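Long-range contacts in uncharacterized protein (Bacteroides ovatus, PDB 4FS7), which is of unknown function but, as an extracellular leucine-rich repeat protein of the BspA type, probably binds other proteins: residues G284-G295 against S307-S318; K77-I85 against N100-I108. One frame throughout, in Å; residues are numbered along the deposited sequence.

Interaction 1 (G284-G295 against S307-S318); sequences GSVIVPEKTFYG and SVKFIGEEAFES. With EDO (1,2-ethanediol), chain C.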
loop_
_atom_site.group_PDB
_atom_site.type_symbol
_atom_site.label_atom_id
_atom_site.label_comp_id
_atom_site.label_asym_id
_atom_site.label_seq_id
_atom_site.Cartn_x
_atom_site.Cartn_y
_atom_site.Cartn_z
ATOM N N GLY A 284 -21.894 -9.702 1.895
ATOM C CA GLY A 284 -23.109 -9.275 2.575
ATOM C C GLY A 284 -23.390 -7.821 2.663
ATOM O O GLY A 284 -24.422 -7.421 3.194
ATOM N N SER A 285 -22.493 -6.952 2.183
ATOM C CA SER A 285 -22.780 -5.533 2.273
ATOM C C SER A 285 -23.926 -5.170 1.334
ATOM O O SER A 285 -24.129 -5.798 0.287
ATOM C CB SER A 285 -21.562 -4.663 1.982
ATOM O OG SER A 285 -21.838 -3.316 2.352
ATOM N N VAL A 286 -24.692 -4.154 1.706
ATOM C CA VAL A 286 -25.952 -3.839 1.043
ATOM C C VAL A 286 -25.809 -3.565 -0.474
ATOM O O VAL A 286 -26.672 -3.900 -1.279
ATOM C CB VAL A 286 -26.728 -2.719 1.771
ATOM C CG1 VAL A 286 -25.992 -1.408 1.784
ATOM C CG2 VAL A 286 -28.076 -2.528 1.162
ATOM N N ILE A 287 -24.722 -2.904 -0.839
ATOM C CA ILE A 287 -24.396 -2.599 -2.226
ATOM C C ILE A 287 -23.128 -3.373 -2.590
ATOM O O ILE A 287 -22.156 -3.355 -1.817
ATOM C CB ILE A 287 -24.149 -1.089 -2.411
ATOM C CG1 ILE A 287 -25.403 -0.271 -2.161
ATOM C CG2 ILE A 287 -23.570 -0.785 -3.824
ATOM C CD1 ILE A 287 -25.135 1.177 -1.788
ATOM N N VAL A 288 -23.121 -4.003 -3.763
ATOM C CA VAL A 288 -21.907 -4.468 -4.426
ATOM C C VAL A 288 -21.466 -3.299 -5.329
ATOM O O VAL A 288 -22.125 -3.030 -6.317
ATOM C CB VAL A 288 -22.102 -5.721 -5.315
ATOM C CG1 VAL A 288 -20.747 -6.141 -5.996
ATOM C CG2 VAL A 288 -22.697 -6.880 -4.515
ATOM N N PRO A 289 -20.438 -2.532 -4.940
ATOM C CA PRO A 289 -20.113 -1.318 -5.725
ATOM C C PRO A 289 -19.678 -1.600 -7.149
ATOM O O PRO A 289 -19.373 -2.740 -7.527
ATOM C CB PRO A 289 -18.920 -0.712 -4.938
ATOM C CG PRO A 289 -19.007 -1.256 -3.603
ATOM C CD PRO A 289 -19.607 -2.621 -3.728
ATOM N N GLU A 290 -19.610 -0.544 -7.939
ATOM C CA GLU A 290 -19.103 -0.662 -9.289
ATOM C C GLU A 290 -17.811 -1.463 -9.359
ATOM O O GLU A 290 -16.906 -1.261 -8.534
ATOM C CB GLU A 290 -18.937 0.730 -9.926
ATOM C CG GLU A 290 -17.842 1.585 -9.295
ATOM C CD GLU A 290 -17.449 2.819 -10.079
ATOM O OE1 GLU A 290 -18.334 3.409 -10.716
ATOM O OE2 GLU A 290 -16.258 3.222 -10.054
ATOM N N LYS A 291 -17.721 -2.336 -10.350
ATOM C CA LYS A 291 -16.505 -2.986 -10.750
ATOM C C LYS A 291 -15.892 -3.839 -9.653
ATOM O O LYS A 291 -14.709 -4.211 -9.772
ATOM C CB LYS A 291 -15.487 -1.944 -11.262
ATOM C CG LYS A 291 -16.023 -1.070 -12.403
ATOM C CD LYS A 291 -15.185 0.204 -12.610
ATOM C CE LYS A 291 -15.815 1.137 -13.607
ATOM N NZ LYS A 291 -15.058 2.438 -13.585
ATOM N N THR A 292 -16.669 -4.265 -8.645
ATOM C CA THR A 292 -16.060 -4.970 -7.514
ATOM C C THR A 292 -15.284 -6.190 -7.915
ATOM O O THR A 292 -14.187 -6.439 -7.379
ATOM C CB THR A 292 -17.148 -5.323 -6.440
ATOM O OG1 THR A 292 -17.723 -4.115 -5.929
ATOM C CG2 THR A 292 -16.578 -6.106 -5.276
ATOM N N PHE A 293 -15.882 -7.029 -8.777
ATOM C CA PHE A 293 -15.267 -8.254 -9.217
ATOM C C PHE A 293 -14.917 -8.232 -10.693
ATOM O O PHE A 293 -14.865 -9.270 -11.369
ATOM C CB PHE A 293 -16.179 -9.463 -8.881
ATOM C CG PHE A 293 -16.565 -9.526 -7.446
ATOM C CD1 PHE A 293 -15.650 -9.954 -6.487
ATOM C CD2 PHE A 293 -17.818 -9.133 -7.026
ATOM C CE1 PHE A 293 -15.983 -10.006 -5.160
ATOM C CE2 PHE A 293 -18.205 -9.188 -5.678
ATOM C CZ PHE A 293 -17.256 -9.606 -4.750
ATOM N N TYR A 294 -14.633 -7.040 -11.214
ATOM C CA TYR A 294 -14.295 -6.931 -12.645
ATOM C C TYR A 294 -13.118 -7.823 -12.988
ATOM O O TYR A 294 -12.069 -7.743 -12.337
ATOM C CB TYR A 294 -13.910 -5.458 -13.001
ATOM C CG TYR A 294 -13.916 -5.217 -14.499
ATOM C CD1 TYR A 294 -12.906 -5.661 -15.303
ATOM C CD2 TYR A 294 -15.012 -4.583 -15.109
ATOM C CE1 TYR A 294 -12.999 -5.565 -16.684
ATOM C CE2 TYR A 294 -15.092 -4.427 -16.473
ATOM C CZ TYR A 294 -14.086 -4.935 -17.272
ATOM O OH TYR A 294 -14.160 -4.894 -18.651
ATOM N N GLY A 295 -13.230 -8.623 -14.037
ATOM C CA GLY A 295 -12.088 -9.397 -14.496
ATOM C C GLY A 295 -11.691 -10.516 -13.593
ATOM O O GLY A 295 -10.574 -11.034 -13.704
ATOM N N SER A 307 -28.799 -9.671 2.855
ATOM C CA SER A 307 -28.593 -8.247 3.070
ATOM C C SER A 307 -28.187 -7.494 1.787
ATOM O O SER A 307 -28.208 -6.279 1.789
ATOM C CB SER A 307 -27.529 -8.037 4.159
ATOM O OG SER A 307 -26.399 -8.874 3.954
ATOM N N VAL A 308 -27.790 -8.179 0.713
ATOM C CA VAL A 308 -27.375 -7.542 -0.549
ATOM C C VAL A 308 -28.600 -7.123 -1.352
ATOM O O VAL A 308 -29.451 -7.946 -1.702
ATOM C CB VAL A 308 -26.470 -8.457 -1.377
ATOM C CG1 VAL A 308 -26.088 -7.739 -2.669
ATOM C CG2 VAL A 308 -25.255 -8.897 -0.556
ATOM N N LYS A 309 -28.658 -5.858 -1.710
ATOM C CA LYS A 309 -29.788 -5.316 -2.445
ATOM C C LYS A 309 -29.505 -4.634 -3.762
ATOM O O LYS A 309 -30.408 -4.408 -4.553
ATOM C CB LYS A 309 -30.568 -4.364 -1.541
ATOM C CG LYS A 309 -31.165 -5.124 -0.305
ATOM C CD LYS A 309 -32.056 -4.322 0.604
ATOM C CE LYS A 309 -32.348 -5.158 1.888
ATOM N NZ LYS A 309 -33.337 -4.502 2.779
ATOM N N PHE A 310 -28.246 -4.318 -4.030
ATOM C CA PHE A 310 -27.858 -3.637 -5.282
ATOM C C PHE A 310 -26.606 -4.244 -5.849
ATOM O O PHE A 310 -25.615 -4.425 -5.129
ATOM C CB PHE A 310 -27.628 -2.150 -5.051
ATOM C CG PHE A 310 -28.817 -1.464 -4.455
ATOM C CD1 PHE A 310 -29.029 -1.425 -3.072
ATOM C CD2 PHE A 310 -29.782 -0.914 -5.271
ATOM C CE1 PHE A 310 -30.169 -0.820 -2.526
ATOM C CE2 PHE A 310 -30.898 -0.291 -4.745
ATOM C CZ PHE A 310 -31.098 -0.258 -3.363
ATOM N N ILE A 311 -26.611 -4.539 -7.142
ATOM C CA ILE A 311 -25.431 -5.025 -7.852
ATOM C C ILE A 311 -24.959 -3.897 -8.779
ATOM O O ILE A 311 -25.657 -3.514 -9.715
ATOM C CB ILE A 311 -25.699 -6.285 -8.725
ATOM C CG1 ILE A 311 -26.498 -7.361 -7.960
ATOM C CG2 ILE A 311 -24.351 -6.810 -9.293
ATOM C CD1 ILE A 311 -25.745 -7.908 -6.747
ATOM N N GLY A 312 -23.799 -3.313 -8.473
ATOM C CA GLY A 312 -23.317 -2.180 -9.154
ATOM C C GLY A 312 -22.917 -2.381 -10.585
ATOM O O GLY A 312 -22.668 -3.491 -11.032
ATOM N N GLU A 313 -22.760 -1.264 -11.276
ATOM C CA GLU A 313 -22.278 -1.228 -12.634
ATOM C C GLU A 313 -21.004 -2.038 -12.808
ATOM O O GLU A 313 -20.035 -1.892 -12.054
ATOM C CB GLU A 313 -22.047 0.231 -13.024
ATOM C CG GLU A 313 -21.813 0.473 -14.475
ATOM C CD GLU A 313 -22.186 1.889 -14.969
ATOM O OE1 GLU A 313 -23.252 2.494 -14.607
ATOM O OE2 GLU A 313 -21.423 2.362 -15.830
ATOM N N GLU A 314 -20.954 -2.925 -13.814
ATOM C CA GLU A 314 -19.785 -3.718 -14.164
ATOM C C GLU A 314 -19.278 -4.582 -12.999
ATOM O O GLU A 314 -18.133 -5.054 -13.038
ATOM C CB GLU A 314 -18.628 -2.836 -14.676
ATOM C CG GLU A 314 -18.909 -2.127 -15.985
ATOM C CD GLU A 314 -17.770 -1.228 -16.424
ATOM O OE1 GLU A 314 -16.629 -1.394 -15.938
ATOM O OE2 GLU A 314 -18.034 -0.361 -17.283
ATOM N N ALA A 315 -20.134 -4.901 -12.017
ATOM C CA ALA A 315 -19.624 -5.613 -10.830
ATOM C C ALA A 315 -19.017 -6.973 -11.097
ATOM O O ALA A 315 -18.073 -7.369 -10.429
ATOM C CB ALA A 315 -20.667 -5.685 -9.746
ATOM N N PHE A 316 -19.613 -7.696 -12.036
ATOM C CA PHE A 316 -19.172 -9.010 -12.410
ATOM C C PHE A 316 -18.755 -9.087 -13.886
ATOM O O PHE A 316 -18.638 -10.177 -14.488
ATOM C CB PHE A 316 -20.198 -10.112 -12.099
ATOM C CG PHE A 316 -20.524 -10.249 -10.633
ATOM C CD1 PHE A 316 -19.761 -11.078 -9.835
ATOM C CD2 PHE A 316 -21.567 -9.569 -10.062
ATOM C CE1 PHE A 316 -20.047 -11.227 -8.494
ATOM C CE2 PHE A 316 -21.859 -9.710 -8.729
ATOM C CZ PHE A 316 -21.088 -10.558 -7.945
ATOM N N GLU A 317 -18.464 -7.927 -14.482
ATOM C CA GLU A 317 -18.080 -7.946 -15.898
ATOM C C GLU A 317 -16.798 -8.780 -16.073
ATOM O O GLU A 317 -15.853 -8.665 -15.270
ATOM C CB GLU A 317 -17.922 -6.530 -16.433
ATOM C CG GLU A 317 -17.387 -6.489 -17.862
ATOM C CD GLU A 317 -17.602 -5.205 -18.637
ATOM O OE1 GLU A 317 -18.532 -4.480 -18.344
ATOM O OE2 GLU A 317 -16.799 -5.049 -19.557
ATOM N N SER A 318 -16.757 -9.602 -17.120
ATOM C CA SER A 318 -15.593 -10.377 -17.470
ATOM C C SER A 318 -15.273 -11.486 -16.460
ATOM O O SER A 318 -14.172 -12.063 -16.474
ATOM C CB SER A 318 -14.371 -9.495 -17.793
ATOM O OG SER A 318 -14.457 -8.970 -19.110
HETATM C C1 EDO C . -21.169 -0.997 0.234
HETATM O O1 EDO C . -22.523 -1.306 0.756
HETATM C C2 EDO C . -21.006 0.422 -0.373
HETATM O O2 EDO C . -20.512 1.357 0.622
#
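Two successive coils of the BspA-type leucine-rich repeat solenoid lie side by side here, joined as parallel strands 287-288 and 310-311 and, beyond them, as matching pairs of turns. Val288 N gives a nearly straight bond to Phe310 O (2.9 Å), while Val286 O is gripped by two amides, Lys309 N and Phe310 N. Gly312 suits its place because a CB would run into Val288 O and Pro289.

Residues of the two coils then pack side by side. Val288, branched and buried, sets CG2 against Val308 CG1 (4.0 Å) and, in one conformer, its register mate Ile311, while Ala315 CB fills in beside CG1 (3.8 Å). Phe293 and Phe316, also like on like, lie alongside each other, planes 20° apart but slid so that they barely overlap, with CD2 of Phe293 3.4 Å from CE1 of Phe316; Phe339 continues the row on the next coil. On the outer side, the aliphatic chain of Lys291 runs alongside Glu314, its CE 3.5 Å from OE1.

Both oxygens of Glu317 are paired, OE1 in a salt bridge with Arg337 and OE2 in one with Arg340, which probably favours the charged form. Tyr294, with CG anti to the backbone N (chi1 -165°), extends its ring beside the Glu317 chain. There the ring covers Glu317 O with one face, and Tyr294 OH donates to Glu317 OE2 (2.8 Å) from above the carboxylate plane.

Interaction 2 (K77-I85 against N100-I108); sequences KIPSTVREI and NIPDSVKMI
With CG placed between its backbone N and carbonyl carbon (chi1 68°) and the amide turned by chi2 of -65°, Asn100 brings its carboxamide up to the backbone of Ile78. Two bonds result, both close to straight: Ile78 N donates to a lone pair of Asn100 OD1 (2.9 Å), and Asn100 ND2 donates to a lone pair of Ile78 O (2.9 Å). ND2 has its acceptor within the amide plane, so the pair of bonds fixes the rotation of the group. Asparagine fits because one short side chain offers both a donor and an acceptor to the N-H and C=O of a single residue. Were this asparagine an alanine, Ile78 N and Ile78 O would probably both lose their mates.

Ile78 turns its own side chain toward the neighbouring segment, CG2 meeting Pro102 CG at 3.6 Å as the two side chains cross at about a right angle. These are adjoining coils of a leucine-rich repeat solenoid, each bending through a type I turn, Pro79-Val82 and Pro102-Val105. Pro102, compact and rigid, wedges against the first turn with CG 3.3 Å from Pro79 O. Deeper in, Ile85 extends CD1 to Val105 CG2 (4.2 Å) and, in one conformer of that residue, to Ile101, apolar branches suited to the solenoid interior.

No backbone-to-backbone hydrogen bond joins the segments; water bridges them both at the turns and beyond. At the turns one water donates to Ser80 O and accepts from Ser104 N. Farther on, another accepts from Lys106 N and donates to Arg83 O, and a third likewise connects Ile85 N with Met107 O, a selenomethionine carbonyl. Arg83 rests its CB against Ser104 CB at 3.9 Å, while its guanidinium group leads away to a salt bridge with Glu16.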
loop_
_atom_site.group_PDB
_atom_site.type_symbol
_atom_site.label_atom_id
_atom_site.label_comp_id
_atom_site.label_asym_id
_atom_site.label_seq_id
_atom_site.Cartn_x
_atom_site.Cartn_y
_atom_site.Cartn_z
ATOM N N LYS A 77 31.461 7.717 8.581
ATOM C CA LYS A 77 31.624 7.591 10.018
ATOM C C LYS A 77 31.216 8.914 10.656
ATOM O O LYS A 77 31.839 9.954 10.394
ATOM C CB LYS A 77 33.080 7.242 10.345
ATOM C CG LYS A 77 33.603 5.960 9.666
ATOM C CD LYS A 77 35.033 5.668 10.067
ATOM C CE LYS A 77 35.334 4.196 10.067
ATOM N NZ LYS A 77 36.485 3.878 10.970
ATOM N N ILE A 78 30.193 8.881 11.490
ATOM C CA ILE A 78 29.639 10.066 12.092
ATOM C C ILE A 78 29.969 10.091 13.588
ATOM O O ILE A 78 29.660 9.144 14.285
ATOM C CB ILE A 78 28.104 10.148 11.890
ATOM C CG1 ILE A 78 27.719 10.038 10.414
ATOM C CG2 ILE A 78 27.561 11.432 12.489
ATOM C CD1 ILE A 78 26.201 10.203 10.077
ATOM N N PRO A 79 30.607 11.160 14.087
ATOM C CA PRO A 79 30.990 11.190 15.485
ATOM C C PRO A 79 29.789 11.451 16.402
ATOM O O PRO A 79 28.758 11.950 15.971
ATOM C CB PRO A 79 31.977 12.367 15.541
ATOM C CG PRO A 79 31.460 13.301 14.494
ATOM C CD PRO A 79 30.987 12.390 13.387
ATOM N N SER A 80 29.943 11.158 17.688
ATOM C CA SER A 80 28.853 11.246 18.647
ATOM C C SER A 80 28.343 12.642 18.874
ATOM O O SER A 80 27.266 12.846 19.442
ATOM C CB SER A 80 29.261 10.648 19.975
ATOM O OG SER A 80 30.243 11.455 20.611
ATOM N N THR A 81 29.147 13.615 18.450
ATOM C CA THR A 81 28.822 15.008 18.607
ATOM C C THR A 81 27.757 15.519 17.642
ATOM O O THR A 81 27.155 16.572 17.886
ATOM C CB THR A 81 30.090 15.877 18.475
ATOM O OG1 THR A 81 30.737 15.579 17.231
ATOM C CG2 THR A 81 31.061 15.529 19.640
ATOM N N VAL A 82 27.509 14.763 16.571
ATOM C CA VAL A 82 26.480 15.128 15.618
ATOM C C VAL A 82 25.129 14.782 16.199
ATOM O O VAL A 82 24.830 13.630 16.461
ATOM C CB VAL A 82 26.728 14.458 14.255
ATOM C CG1 VAL A 82 25.486 14.520 13.352
ATOM C CG2 VAL A 82 27.918 15.091 13.543
ATOM N N ARG A 83 24.305 15.807 16.375
ATOM C CA ARG A 83 22.982 15.671 16.994
ATOM C C ARG A 83 21.826 15.959 16.063
ATOM O O ARG A 83 20.668 15.722 16.449
ATOM C CB ARG A 83 22.849 16.523 18.241
ATOM C CG ARG A 83 22.962 17.945 18.050
ATOM C CD ARG A 83 22.983 18.624 19.436
ATOM N NE ARG A 83 22.838 20.064 19.249
ATOM C CZ ARG A 83 23.784 20.981 19.450
ATOM N NH1 ARG A 83 24.990 20.662 19.917
ATOM N NH2 ARG A 83 23.502 22.249 19.192
ATOM N N GLU A 84 22.124 16.358 14.835
ATOM C CA GLU A 84 21.102 16.693 13.847
ATOM C C GLU A 84 21.643 16.367 12.473
ATOM O O GLU A 84 22.802 16.624 12.186
ATOM C CB GLU A 84 20.799 18.182 13.934
ATOM C CG GLU A 84 19.726 18.694 13.008
ATOM C CD GLU A 84 19.509 20.195 13.184
ATOM O OE1 GLU A 84 19.592 20.667 14.338
ATOM O OE2 GLU A 84 19.254 20.880 12.169
ATOM N N ILE A 85 20.806 15.776 11.626
ATOM C CA ILE A 85 21.160 15.407 10.253
ATOM C C ILE A 85 20.078 16.043 9.365
ATOM O O ILE A 85 18.888 15.823 9.574
ATOM C CB ILE A 85 21.228 13.900 10.051
ATOM C CG1 ILE A 85 22.303 13.282 10.971
ATOM C CG2 ILE A 85 21.483 13.593 8.568
ATOM C CD1 ILE A 85 22.359 11.737 10.906
ATOM N N ASN A 100 26.617 5.017 10.480
ATOM C CA ASN A 100 26.053 5.002 11.824
ATOM C C ASN A 100 25.289 6.291 12.107
ATOM O O ASN A 100 25.666 7.359 11.622
ATOM C CB ASN A 100 27.179 4.849 12.878
ATOM C CG ASN A 100 28.071 6.059 12.952
ATOM O OD1 ASN A 100 28.770 6.361 11.966
ATOM N ND2 ASN A 100 28.082 6.747 14.083
ATOM N N ILE A 101 24.254 6.195 12.919
ATOM C CA ILE A 101 23.491 7.361 13.350
ATOM C C ILE A 101 23.714 7.532 14.843
ATOM O O ILE A 101 23.347 6.684 15.642
ATOM C CB ILE A 101 21.990 7.233 13.093
ATOM C CG1 ILE A 101 21.722 6.779 11.657
ATOM C CG2 ILE A 101 21.314 8.586 13.347
ATOM C CD1 ILE A 101 22.264 7.735 10.637
ATOM N N PRO A 102 24.335 8.650 15.259
ATOM C CA PRO A 102 24.582 8.863 16.681
ATOM C C PRO A 102 23.324 8.868 17.542
ATOM O O PRO A 102 22.233 9.237 17.094
ATOM C CB PRO A 102 25.238 10.259 16.703
ATOM C CG PRO A 102 25.850 10.382 15.428
ATOM C CD PRO A 102 24.930 9.726 14.457
ATOM N N ASP A 103 23.522 8.521 18.804
ATOM C CA ASP A 103 22.461 8.373 19.786
ATOM C C ASP A 103 21.670 9.625 20.015
ATOM O O ASP A 103 20.508 9.548 20.430
ATOM C CB ASP A 103 23.001 7.881 21.146
ATOM C CG ASP A 103 23.382 6.431 21.161
ATOM O OD1 ASP A 103 23.000 5.668 20.249
ATOM O OD2 ASP A 103 24.066 6.036 22.143
ATOM N N SER A 104 22.268 10.800 19.809
ATOM C CA SER A 104 21.607 12.079 20.045
ATOM C C SER A 104 20.670 12.527 18.916
ATOM O O SER A 104 19.949 13.514 19.065
ATOM C CB SER A 104 22.657 13.182 20.285
ATOM O OG SER A 104 23.407 12.916 21.460
ATOM N N VAL A 105 20.706 11.831 17.761
ATOM C CA VAL A 105 19.852 12.224 16.628
ATOM C C VAL A 105 18.396 11.806 16.918
ATOM O O VAL A 105 18.137 10.632 17.195
ATOM C CB VAL A 105 20.354 11.625 15.326
ATOM C CG1 VAL A 105 19.347 11.833 14.186
ATOM C CG2 VAL A 105 21.706 12.240 14.982
ATOM N N LYS A 106 17.470 12.782 16.870
ATOM C CA LYS A 106 16.076 12.564 17.237
ATOM C C LYS A 106 15.142 12.414 16.029
ATOM O O LYS A 106 14.008 11.902 16.176
ATOM C CB LYS A 106 15.576 13.714 18.113
ATOM C CG LYS A 106 16.328 13.814 19.459
ATOM C CD LYS A 106 16.191 15.165 20.179
ATOM C CE LYS A 106 17.043 15.200 21.497
ATOM N NZ LYS A 106 18.523 14.794 21.323
HETATM N N MSE A 107 15.593 12.853 14.871
HETATM C CA MSE A 107 14.759 12.828 13.672
HETATM C C MSE A 107 15.599 12.426 12.460
HETATM O O MSE A 107 16.744 12.894 12.277
HETATM C CB MSE A 107 14.157 14.192 13.396
HETATM C CG MSE A 107 13.450 14.837 14.586
HETATM SE SE MSE A 107 12.773 16.611 14.210
HETATM C CE MSE A 107 13.473 16.711 12.383
ATOM N N ILE A 108 15.019 11.586 11.620
ATOM C CA ILE A 108 15.550 11.364 10.298
ATOM C C ILE A 108 14.600 12.089 9.355
ATOM O O ILE A 108 13.417 11.790 9.287
ATOM C CB ILE A 108 15.619 9.873 9.933
ATOM C CG1 ILE A 108 16.471 9.101 10.944
ATOM C CG2 ILE A 108 16.190 9.661 8.516
ATOM C CD1 ILE A 108 17.852 9.589 11.054
HETATM O O HOH W 1 25.318 10.965 20.207
HETATM O O HOH W 2 25.837 14.644 21.179
HETATM O O HOH W 3 18.029 15.381 15.663
HETATM O O HOH W 4 19.308 16.457 19.030
HETATM O O HOH W 5 18.143 15.252 12.836
#

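The segments of interaction 2 both precede those of interaction 1 in sequence; the centres of the two contacts are about 53 Å apart, on opposite sides of the chain's centre, and no atoms touch. Each joins neighbouring coils of one elongated solenoid, yet they belong to different sheets. At interaction 1, strands 287-288 and 310-311 pair directly within a four-stranded parallel sheet. At interaction 2, strand 84-85 belongs to the mixed sheet of the N-terminal region, whereas 107-108 begins a separate parallel sheet, and waters span the break. Neighbouring coils can therefore be joined by paired strands or, where one sheet gives way to another, by a side-chain amide, apolar packing and waters.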